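Side-chain contacts in GCN5-related N-acetyltransferase (Anabaena variabilis, PDB 2OZG), which binds coenzyme A and probably transfers acetyl groups from acetyl-CoA to amines, perhaps those of aminoglycosides: residues G95-L100 and Q123-K128; L100-L105 and D316-T321; P114-Y119 and A129-A134. All coordinates share one frame; numbering follows the deposited sequence.

Contact 1: residues G95-L100 and Q123-K128. With COA (coenzyme A), chain C.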
loop_
_atom_site.group_PDB
_atom_site.type_symbol
_atom_site.label_atom_id
_atom_site.label_comp_id
_atom_site.label_asym_id
_atom_site.label_seq_id
_atom_site.Cartn_x
_atom_site.Cartn_y
_atom_site.Cartn_z
ATOM N N GLY A 95 -36.629 -15.977 -0.802
ATOM C CA GLY A 95 -37.259 -15.985 -2.123
ATOM C C GLY A 95 -37.956 -14.686 -2.514
ATOM O O GLY A 95 -38.669 -14.620 -3.533
ATOM N N ALA A 96 -37.733 -13.625 -1.739
ATOM C CA ALA A 96 -38.426 -12.363 -2.039
ATOM C C ALA A 96 -37.853 -11.733 -3.309
ATOM O O ALA A 96 -38.612 -11.224 -4.113
ATOM C CB ALA A 96 -38.360 -11.411 -0.888
ATOM N N ALA A 97 -36.528 -11.762 -3.484
ATOM C CA ALA A 97 -35.944 -11.146 -4.691
ATOM C C ALA A 97 -36.335 -11.857 -5.990
ATOM O O ALA A 97 -36.604 -11.208 -6.990
ATOM C CB ALA A 97 -34.373 -10.978 -4.589
ATOM N N ILE A 98 -36.348 -13.182 -5.994
ATOM C CA ILE A 98 -36.695 -13.882 -7.207
ATOM C C ILE A 98 -38.196 -13.665 -7.454
ATOM O O ILE A 98 -38.608 -13.420 -8.577
ATOM C CB ILE A 98 -36.252 -15.371 -7.165
ATOM C CG1 ILE A 98 -36.552 -16.053 -8.486
ATOM C CG2 ILE A 98 -36.901 -16.128 -6.030
ATOM C CD1 ILE A 98 -35.849 -15.436 -9.670
ATOM N N ALA A 99 -39.015 -13.661 -6.408
ATOM C CA ALA A 99 -40.426 -13.385 -6.632
ATOM C C ALA A 99 -40.551 -12.021 -7.311
ATOM O O ALA A 99 -41.204 -11.877 -8.325
ATOM C CB ALA A 99 -41.218 -13.437 -5.322
ATOM N N LEU A 100 -39.878 -11.017 -6.760
ATOM C CA LEU A 100 -39.924 -9.670 -7.330
ATOM C C LEU A 100 -39.541 -9.650 -8.821
ATOM O O LEU A 100 -40.246 -9.088 -9.692
ATOM C CB LEU A 100 -38.977 -8.753 -6.524
ATOM C CG LEU A 100 -38.813 -7.296 -6.976
ATOM C CD1 LEU A 100 -40.137 -6.497 -7.051
ATOM C CD2 LEU A 100 -37.844 -6.621 -6.052
ATOM N N GLN A 123 -24.987 -12.556 -9.734
ATOM C CA GLN A 123 -25.497 -13.216 -10.935
ATOM C C GLN A 123 -26.506 -14.351 -10.707
ATOM O O GLN A 123 -27.451 -14.493 -11.503
ATOM C CB GLN A 123 -24.314 -13.769 -11.769
ATOM C CG GLN A 123 -23.517 -12.688 -12.342
ATOM C CD GLN A 123 -22.488 -13.115 -13.337
ATOM O OE1 GLN A 123 -22.237 -12.357 -14.260
ATOM N NE2 GLN A 123 -21.887 -14.327 -13.182
ATOM N N ARG A 124 -26.315 -15.125 -9.641
ATOM C CA ARG A 124 -27.108 -16.340 -9.393
ATOM C C ARG A 124 -28.589 -16.012 -9.388
ATOM O O ARG A 124 -29.401 -16.724 -9.964
ATOM C CB ARG A 124 -26.674 -16.992 -8.068
ATOM C CG ARG A 124 -27.305 -18.359 -7.706
ATOM C CD ARG A 124 -26.963 -18.806 -6.214
ATOM N N LEU A 125 -28.939 -14.942 -8.703
ATOM C CA LEU A 125 -30.331 -14.483 -8.642
ATOM C C LEU A 125 -30.947 -14.238 -10.032
ATOM O O LEU A 125 -32.002 -14.794 -10.405
ATOM C CB LEU A 125 -30.403 -13.204 -7.818
ATOM C CG LEU A 125 -31.716 -12.375 -7.926
ATOM C CD1 LEU A 125 -32.813 -13.213 -7.369
ATOM C CD2 LEU A 125 -31.601 -11.070 -7.166
ATOM N N TYR A 126 -30.300 -13.387 -10.807
ATOM C CA TYR A 126 -30.848 -13.055 -12.123
ATOM C C TYR A 126 -30.847 -14.201 -13.133
ATOM O O TYR A 126 -31.732 -14.278 -13.927
ATOM C CB TYR A 126 -30.208 -11.808 -12.633
ATOM C CG TYR A 126 -30.399 -10.673 -11.656
ATOM C CD1 TYR A 126 -31.614 -10.049 -11.540
ATOM C CD2 TYR A 126 -29.339 -10.222 -10.864
ATOM C CE1 TYR A 126 -31.792 -8.985 -10.663
ATOM C CE2 TYR A 126 -29.498 -9.184 -9.969
ATOM C CZ TYR A 126 -30.721 -8.570 -9.873
ATOM O OH TYR A 126 -30.915 -7.542 -9.039
ATOM N N ARG A 127 -29.846 -15.085 -13.089
ATOM C CA ARG A 127 -29.846 -16.269 -13.932
ATOM C C ARG A 127 -31.033 -17.176 -13.591
ATOM O O ARG A 127 -31.562 -17.845 -14.486
ATOM C CB ARG A 127 -28.525 -17.031 -13.787
ATOM C CG ARG A 127 -27.362 -16.264 -14.378
ATOM C CD ARG A 127 -26.042 -16.941 -14.132
ATOM N NE ARG A 127 -25.016 -16.476 -15.057
ATOM C CZ ARG A 127 -23.714 -16.675 -14.880
ATOM N NH1 ARG A 127 -23.284 -17.237 -13.766
ATOM N NH2 ARG A 127 -22.843 -16.292 -15.806
ATOM N N LYS A 128 -31.455 -17.213 -12.321
ATOM C CA LYS A 128 -32.660 -17.986 -11.962
ATOM C C LYS A 128 -33.845 -17.448 -12.742
ATOM O O LYS A 128 -34.735 -18.181 -13.027
ATOM C CB LYS A 128 -33.025 -17.941 -10.460
ATOM C CG LYS A 128 -32.217 -18.837 -9.567
ATOM C CD LYS A 128 -32.820 -18.970 -8.152
ATOM C CE LYS A 128 -34.026 -19.972 -8.061
ATOM N NZ LYS A 128 -33.676 -21.454 -8.203
HETATM N N1A COA C . -25.106 -13.638 -3.709
HETATM C C2A COA C . -25.394 -14.672 -4.522
HETATM N N3A COA C . -26.654 -15.121 -4.693
HETATM C C4A COA C . -27.669 -14.525 -4.021
HETATM C C5A COA C . -27.418 -13.461 -3.159
HETATM C C6A COA C . -26.087 -13.021 -3.015
HETATM N N6A COA C . -25.726 -11.996 -2.213
HETATM N N7A COA C . -28.620 -13.104 -2.645
HETATM C C8A COA C . -29.572 -13.918 -3.168
HETATM N N9A COA C . -28.976 -14.779 -4.010
HETATM C C1B COA C . -29.574 -15.870 -4.835
HETATM C C2B COA C . -29.868 -17.117 -4.004
HETATM O O2B COA C . -28.719 -17.988 -3.883
HETATM C C3B COA C . -31.064 -17.721 -4.729
HETATM O O3B COA C . -30.696 -18.785 -5.618
HETATM P P3B COA C . -30.874 -20.340 -5.160
HETATM O O7A COA C . -32.365 -20.593 -5.309
HETATM O O8A COA C . -29.941 -21.090 -6.105
HETATM O O9A COA C . -30.445 -20.399 -3.699
HETATM C C4B COA C . -31.722 -16.575 -5.492
HETATM O O4B COA C . -30.809 -15.471 -5.453
HETATM C C5B COA C . -33.070 -16.175 -4.892
HETATM O O5B COA C . -32.852 -15.647 -3.575
HETATM P P1A COA C . -33.863 -14.603 -2.839
HETATM O O1A COA C . -35.023 -14.288 -3.754
HETATM O O2A COA C . -34.158 -15.162 -1.446
HETATM O O3A COA C . -32.892 -13.302 -2.642
HETATM P P2A COA C . -32.990 -12.241 -1.395
HETATM O O4A COA C . -34.483 -11.987 -1.166
HETATM O O5A COA C . -32.173 -12.809 -0.237
HETATM O O6A COA C . -32.245 -10.897 -2.033
HETATM C CBP COA C . -30.541 -8.977 -2.202
HETATM C CCP COA C . -31.308 -10.010 -1.348
HETATM C CDP COA C . -31.483 -8.600 -3.344
HETATM C CEP COA C . -29.401 -9.750 -2.858
HETATM C CAP COA C . -30.142 -7.730 -1.290
HETATM O OAP COA C . -31.017 -6.568 -1.489
HETATM C C9P COA C . -28.700 -7.158 -1.198
HETATM O O9P COA C . -27.755 -7.712 -0.415
HETATM N N8P COA C . -28.294 -6.016 -1.791
HETATM C C7P COA C . -28.874 -5.034 -2.708
HETATM C C6P COA C . -27.882 -5.092 -3.859
HETATM C C5P COA C . -28.432 -5.929 -5.004
HETATM O O5P COA C . -28.916 -7.042 -4.804
HETATM N N4P COA C . -28.339 -5.412 -6.239
HETATM C C3P COA C . -28.774 -6.046 -7.480
HETATM C C2P COA C . -28.571 -5.002 -8.556
HETATM S S1P COA C . -29.779 -3.626 -8.368
#

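Contact 2: residues L100-L105 and D316-T321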
loop_
_atom_site.group_PDB
_atom_site.type_symbol
_atom_site.label_atom_id
_atom_site.label_comp_id
_atom_site.label_asym_id
_atom_site.label_seq_id
_atom_site.Cartn_x
_atom_site.Cartn_y
_atom_site.Cartn_z
ATOM N N LEU A 100 -39.878 -11.017 -6.760
ATOM C CA LEU A 100 -39.924 -9.670 -7.330
ATOM C C LEU A 100 -39.541 -9.650 -8.821
ATOM O O LEU A 100 -40.246 -9.088 -9.692
ATOM C CB LEU A 100 -38.977 -8.753 -6.524
ATOM C CG LEU A 100 -38.813 -7.296 -6.976
ATOM C CD1 LEU A 100 -40.137 -6.497 -7.051
ATOM C CD2 LEU A 100 -37.844 -6.621 -6.052
ATOM N N ILE A 101 -38.426 -10.284 -9.134
ATOM C CA ILE A 101 -37.931 -10.294 -10.514
ATOM C C ILE A 101 -38.856 -11.001 -11.505
ATOM O O ILE A 101 -39.076 -10.554 -12.638
ATOM C CB ILE A 101 -36.494 -10.877 -10.583
ATOM C CG1 ILE A 101 -35.515 -10.034 -9.746
ATOM C CG2 ILE A 101 -36.029 -10.962 -12.094
ATOM C CD1 ILE A 101 -35.459 -8.540 -10.107
ATOM N N GLN A 102 -39.438 -12.079 -11.067
ATOM C CA GLN A 102 -40.385 -12.800 -11.882
ATOM C C GLN A 102 -41.641 -11.966 -12.155
ATOM O O GLN A 102 -42.096 -11.892 -13.272
ATOM C CB GLN A 102 -40.731 -14.102 -11.162
ATOM C CG GLN A 102 -39.539 -15.066 -11.068
ATOM C CD GLN A 102 -39.908 -16.379 -10.320
ATOM O OE1 GLN A 102 -40.710 -16.363 -9.376
ATOM N NE2 GLN A 102 -39.277 -17.497 -10.716
ATOM N N HIS A 103 -42.211 -11.358 -11.117
ATOM C CA HIS A 103 -43.344 -10.454 -11.297
ATOM C C HIS A 103 -43.028 -9.334 -12.238
ATOM O O HIS A 103 -43.830 -9.016 -13.078
ATOM C CB HIS A 103 -43.848 -9.875 -9.953
ATOM C CG HIS A 103 -44.740 -10.808 -9.193
ATOM N ND1 HIS A 103 -44.424 -11.302 -7.941
ATOM C CD2 HIS A 103 -45.956 -11.335 -9.507
ATOM C CE1 HIS A 103 -45.404 -12.079 -7.510
ATOM N NE2 HIS A 103 -46.341 -12.118 -8.443
ATOM N N THR A 104 -41.885 -8.696 -12.045
ATOM C CA THR A 104 -41.405 -7.643 -12.903
ATOM C C THR A 104 -41.290 -8.086 -14.359
ATOM O O THR A 104 -41.736 -7.385 -15.258
ATOM C CB THR A 104 -40.000 -7.161 -12.399
ATOM O OG1 THR A 104 -40.138 -6.689 -11.059
ATOM C CG2 THR A 104 -39.451 -6.059 -13.244
ATOM N N LEU A 105 -40.669 -9.236 -14.603
ATOM C CA LEU A 105 -40.578 -9.771 -15.949
ATOM C C LEU A 105 -41.947 -10.000 -16.584
ATOM O O LEU A 105 -42.165 -9.699 -17.759
ATOM C CB LEU A 105 -39.762 -11.068 -15.956
ATOM C CG LEU A 105 -38.270 -10.921 -15.852
ATOM C CD1 LEU A 105 -37.621 -12.317 -15.709
ATOM C CD2 LEU A 105 -37.728 -10.229 -17.079
ATOM N N ASP A 316 -37.588 -21.950 -21.961
ATOM C CA ASP A 316 -37.860 -20.808 -21.052
ATOM C C ASP A 316 -38.816 -21.360 -20.012
ATOM O O ASP A 316 -40.011 -21.583 -20.300
ATOM C CB ASP A 316 -38.497 -19.631 -21.767
ATOM C CG ASP A 316 -38.561 -18.392 -20.924
ATOM O OD1 ASP A 316 -38.599 -18.469 -19.674
ATOM O OD2 ASP A 316 -38.565 -17.299 -21.521
ATOM N N ASP A 317 -38.306 -21.543 -18.812
ATOM C CA ASP A 317 -39.076 -22.121 -17.731
ATOM C C ASP A 317 -39.999 -21.099 -17.028
ATOM O O ASP A 317 -40.776 -21.483 -16.157
ATOM C CB ASP A 317 -38.120 -22.739 -16.705
ATOM C CG ASP A 317 -37.278 -21.684 -15.965
ATOM O OD1 ASP A 317 -36.981 -20.621 -16.565
ATOM O OD2 ASP A 317 -36.871 -21.924 -14.799
ATOM N N LEU A 318 -39.889 -19.809 -17.379
ATOM C CA LEU A 318 -40.689 -18.748 -16.753
ATOM C C LEU A 318 -41.799 -18.247 -17.658
ATOM O O LEU A 318 -42.942 -18.147 -17.245
ATOM C CB LEU A 318 -39.796 -17.568 -16.377
ATOM C CG LEU A 318 -40.489 -16.412 -15.632
ATOM C CD1 LEU A 318 -41.055 -16.917 -14.306
ATOM C CD2 LEU A 318 -39.577 -15.223 -15.408
ATOM N N LEU A 319 -41.439 -17.894 -18.881
ATOM C CA LEU A 319 -42.374 -17.341 -19.857
ATOM C C LEU A 319 -42.641 -18.348 -20.978
ATOM O O LEU A 319 -41.932 -18.404 -21.975
ATOM C CB LEU A 319 -41.845 -16.004 -20.381
ATOM C CG LEU A 319 -41.584 -14.978 -19.263
ATOM C CD1 LEU A 319 -40.915 -13.719 -19.803
ATOM C CD2 LEU A 319 -42.826 -14.573 -18.485
ATOM N N ALA A 320 -43.670 -19.158 -20.773
ATOM C CA ALA A 320 -44.046 -20.234 -21.673
ATOM C C ALA A 320 -44.116 -19.874 -23.156
ATOM O O ALA A 320 -43.845 -20.723 -23.978
ATOM C CB ALA A 320 -45.378 -20.831 -21.245
ATOM N N THR A 321 -44.499 -18.655 -23.511
ATOM C CA THR A 321 -44.558 -18.286 -24.941
ATOM C C THR A 321 -43.214 -18.293 -25.679
ATOM O O THR A 321 -43.170 -18.223 -26.902
ATOM C CB THR A 321 -45.187 -16.886 -25.143
ATOM O OG1 THR A 321 -44.354 -15.894 -24.546
ATOM C CG2 THR A 321 -46.613 -16.832 -24.547
#

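Contact 3: residues P114-Y119 and A129-A134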
loop_
_atom_site.group_PDB
_atom_site.type_symbol
_atom_site.label_atom_id
_atom_site.label_comp_id
_atom_site.label_asym_id
_atom_site.label_seq_id
_atom_site.Cartn_x
_atom_site.Cartn_y
_atom_site.Cartn_z
ATOM N N PRO A 114 -39.650 -6.427 -25.419
ATOM C CA PRO A 114 -39.022 -7.717 -25.665
ATOM C C PRO A 114 -37.744 -8.087 -24.997
ATOM O O PRO A 114 -37.378 -9.278 -25.083
ATOM C CB PRO A 114 -38.746 -7.670 -27.165
ATOM C CG PRO A 114 -38.480 -6.266 -27.427
ATOM C CD PRO A 114 -39.400 -5.493 -26.532
ATOM N N ILE A 115 -37.005 -7.097 -24.459
ATOM C CA ILE A 115 -35.744 -7.338 -23.742
ATOM C C ILE A 115 -35.646 -6.468 -22.490
ATOM O O ILE A 115 -36.367 -5.471 -22.348
ATOM C CB ILE A 115 -34.513 -7.105 -24.591
ATOM C CG1 ILE A 115 -34.576 -5.718 -25.207
ATOM C CG2 ILE A 115 -34.429 -8.140 -25.751
ATOM C CD1 ILE A 115 -33.262 -5.283 -25.807
ATOM N N SER A 116 -34.800 -6.897 -21.565
ATOM C CA SER A 116 -34.589 -6.216 -20.290
ATOM C C SER A 116 -33.105 -6.383 -19.966
ATOM O O SER A 116 -32.521 -7.414 -20.249
ATOM C CB SER A 116 -35.439 -6.805 -19.179
ATOM O OG SER A 116 -35.206 -6.207 -17.880
ATOM N N VAL A 117 -32.519 -5.343 -19.401
ATOM C CA VAL A 117 -31.104 -5.302 -19.062
ATOM C C VAL A 117 -30.915 -4.762 -17.615
ATOM O O VAL A 117 -31.722 -3.931 -17.143
ATOM C CB VAL A 117 -30.361 -4.380 -20.064
ATOM C CG1 VAL A 117 -28.874 -4.037 -19.608
ATOM C CG2 VAL A 117 -30.382 -5.000 -21.430
ATOM N N LEU A 118 -29.838 -5.212 -16.965
ATOM C CA LEU A 118 -29.452 -4.816 -15.613
ATOM C C LEU A 118 -28.002 -5.179 -15.345
ATOM O O LEU A 118 -27.414 -6.047 -15.999
ATOM C CB LEU A 118 -30.366 -5.485 -14.546
ATOM C CG LEU A 118 -30.508 -7.014 -14.514
ATOM C CD1 LEU A 118 -29.330 -7.694 -13.864
ATOM C CD2 LEU A 118 -31.758 -7.373 -13.749
ATOM N N TYR A 119 -27.443 -4.504 -14.344
ATOM C CA TYR A 119 -26.085 -4.708 -13.846
ATOM C C TYR A 119 -26.282 -5.516 -12.552
ATOM O O TYR A 119 -26.961 -5.036 -11.593
ATOM C CB TYR A 119 -25.405 -3.368 -13.556
ATOM C CG TYR A 119 -24.874 -2.652 -14.766
ATOM C CD1 TYR A 119 -23.588 -2.899 -15.188
ATOM C CD2 TYR A 119 -25.645 -1.723 -15.479
ATOM C CE1 TYR A 119 -23.067 -2.262 -16.295
ATOM C CE2 TYR A 119 -25.117 -1.031 -16.574
ATOM C CZ TYR A 119 -23.841 -1.333 -16.982
ATOM O OH TYR A 119 -23.241 -0.763 -18.037
ATOM N N ALA A 129 -33.830 -16.181 -13.156
ATOM C CA ALA A 129 -34.962 -15.641 -13.910
ATOM C C ALA A 129 -34.709 -15.505 -15.399
ATOM O O ALA A 129 -35.473 -14.797 -16.097
ATOM C CB ALA A 129 -35.373 -14.282 -13.322
ATOM N N GLY A 130 -33.611 -16.105 -15.867
ATOM C CA GLY A 130 -33.238 -16.066 -17.284
ATOM C C GLY A 130 -32.402 -14.954 -17.861
ATOM O O GLY A 130 -32.271 -14.883 -19.111
ATOM N N TYR A 131 -31.869 -14.077 -17.000
ATOM C CA TYR A 131 -30.896 -13.045 -17.421
ATOM C C TYR A 131 -29.554 -13.729 -17.629
ATOM O O TYR A 131 -29.226 -14.677 -16.915
ATOM C CB TYR A 131 -30.691 -11.940 -16.357
ATOM C CG TYR A 131 -31.824 -10.948 -16.242
ATOM C CD1 TYR A 131 -32.932 -11.219 -15.489
ATOM C CD2 TYR A 131 -31.756 -9.719 -16.886
ATOM C CE1 TYR A 131 -33.988 -10.350 -15.436
ATOM C CE2 TYR A 131 -32.801 -8.798 -16.806
ATOM C CZ TYR A 131 -33.898 -9.110 -16.095
ATOM O OH TYR A 131 -34.942 -8.210 -16.002
ATOM N N GLU A 132 -28.757 -13.206 -18.576
ATOM C CA GLU A 132 -27.403 -13.711 -18.753
ATOM C C GLU A 132 -26.439 -12.631 -19.157
ATOM O O GLU A 132 -26.824 -11.634 -19.717
ATOM C CB GLU A 132 -27.358 -14.856 -19.779
ATOM C CG GLU A 132 -25.994 -15.628 -19.900
ATOM C CD GLU A 132 -25.474 -16.172 -18.548
ATOM O OE1 GLU A 132 -24.789 -15.415 -17.827
ATOM O OE2 GLU A 132 -25.729 -17.345 -18.228
ATOM N N GLN A 133 -25.156 -12.838 -18.865
ATOM C CA GLN A 133 -24.134 -11.910 -19.344
ATOM C C GLN A 133 -24.359 -11.640 -20.804
ATOM O O GLN A 133 -24.557 -12.559 -21.590
ATOM C CB GLN A 133 -22.738 -12.470 -19.146
ATOM C CG GLN A 133 -22.410 -12.748 -17.685
ATOM C CD GLN A 133 -20.966 -13.096 -17.507
ATOM O OE1 GLN A 133 -20.312 -13.457 -18.479
ATOM N NE2 GLN A 133 -20.433 -12.940 -16.257
ATOM N N ALA A 134 -24.328 -10.361 -21.184
ATOM C CA ALA A 134 -24.677 -10.005 -22.518
ATOM C C ALA A 134 -23.971 -8.772 -23.073
ATOM O O ALA A 134 -24.056 -8.521 -24.270
ATOM C CB ALA A 134 -26.181 -9.803 -22.591
#

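Contact 1: residues G95-L100 and Q123-K128
Ala-97 and Ile-98 pack against Leu-125 and Lys-128 in an apolar helix-helix contact at the coenzyme A site of the GNAT fold, where two helix segments cross at -41° with their axes 9.7 Å apart. The first turn of helix 96-110 forms the pyrophosphate-binding end, with Gly-95 as N-cap. Its backbone N-H groups point at the two inner phosphates: Gly-95 N reaches COA O2A at 2.7 Å, Ile-98 N reaches COA O1A at 2.8 Å, and Ala-97 N bonds COA O4A on the second phosphorus. The helix N-terminus would probably add to this grip on the negative charge. Beside the cofactor's ribose, Leu-125 forks between both partners: CD2 meets Ala-97 CB at 3.8 Å, while CD1 lies alongside the N and CB of Ile-98. Its CB also supports the ribose, 3.3 Å from COA O4B. Ile-98 carries CG1 anti to its N (chi1 -176°), which sends CD1 across the root of Lys-128, 3.9 Å from Lys-128 CB, and leaves CG2 beside COA O1A. With an alanine at this position, a gap is likely to open between the helices where CD1 lay, beside Lys-128 CB and Ala-129. The lysine chain bends at its last two torsions and curls round to the 3'-phosphate, where Lys-128 NZ makes a weak hydrogen bond to COA O7A at 3.3 Å.

Contact 2: residues L100-L105 and D316-T321
Gln-102 and Leu-318 bring their CA atoms to 7.7 Å where helix 96-110 of the GNAT domain meets the turn between strands 308-315 and 324-331 of the sterol-carrier-like domain. The interface is apolar, without a hydrogen bond between the two segments, and centres on the forked end of Leu-318. That residue sets CG anti to its backbone N (chi1 -176°), which carries both methyls out to the helix. CD1 crosses the extended Gln-102 chain at a slant, 4.0 Å from Gln-102 CG and also near its NE2. CD2 takes the other branch and meets Leu-105 CD1 at 3.5 Å, the two leucines crossing at about a right angle. One turn apart on the helix, Gln-102 and Leu-105 thus hold Leu-318 between them. Arg-289 of strand 279-290 packs against Leu-105, Leu-318 and Leu-319, and forms a salt bridge with OD2 of Asp-316. The other carboxylate oxygen shapes the turn itself: Asp-316 OD1 accepts Leu-318 N, an Asx turn, and also Leu-319 N, which extends it to an Asx motif. Both arrive from one face of the carboxylate, Leu-318 N on the anti side, while Leu-319 N, 3.0 Å from Asp-316 OD1, comes from well above the plane.

Contact 3: residues P114-Y119 and A129-A134
Tyr-131 meets Ser-116 and Leu-118, which lie two residues apart on strand 115-118 and so present their side chains on the same side of it. The phenol gives its proton to the serine, Tyr-131 OH to Ser-116 OG at 2.8 Å, and the serine oxygen approaches at the ring edge, near its plane. The same Ser-116 OG is hydrogen-bonded to the carbonyl O of Ala-80 on the adjoining strand, so a short polar relay runs from the ring to the sheet and satisfies both buried hydroxyls. Leu-118 works on the ring face: its CD2 sits 3.8 Å from the centroid of the Tyr-131 ring, 21° off the normal, a CH-pi contact displaced toward the rim, with the closest approach 3.5 Å to Tyr-131 CE2. A chi1 of 56° places Leu-118 CG between its own N and carbonyl carbon and brings that branch over the ring. In the second shell, the tyrosine is set by the end of helix 123-128. A Schellman motif with Gly-130 at C-prime, its phi positive, turns the chain there, and Tyr-131 N returns to the carbonyl O of Tyr-126. Just beyond, Glu-132 OE1 accepts Gln-133 N at 2.8 Å through its anti lone pair and forms a salt bridge with Arg-127 of that helix. Strand 115-118 runs between strand 75-87, parallel to it, and strand 279-290, antiparallel; Val-117 points away from 129-134 and packs on Trp-286 and Leu-288, while the tyrosine packs against Leu-105 of helix 96-110, Ile-82 and Arg-289.

How the contacts relate
Helix 96-110 joins all three contacts: its first turn binds coenzyme A in contact 1, its next turns face the sterol-carrier-like domain in contact 2, and its Leu-105 reaches contact 3, with Leu-105 CD2 3.6 Å from Tyr-131 OH. The centres lie about 11 Å apart for contacts 1 and 2, and about 12 Å for either with contact 3. Tyr-126 of 123-128 touches both other contacts: its CD1 is 3.5 Å from Leu-118 CD2 and its CE1 3.7 Å from Ile-101 CD1, while its OH borders the cofactor's thiol arm. Contact 2 stands back from the ligand, the Gln-102 side chain about 8 Å away. Contacts 1 and 3 both touch the second subunit.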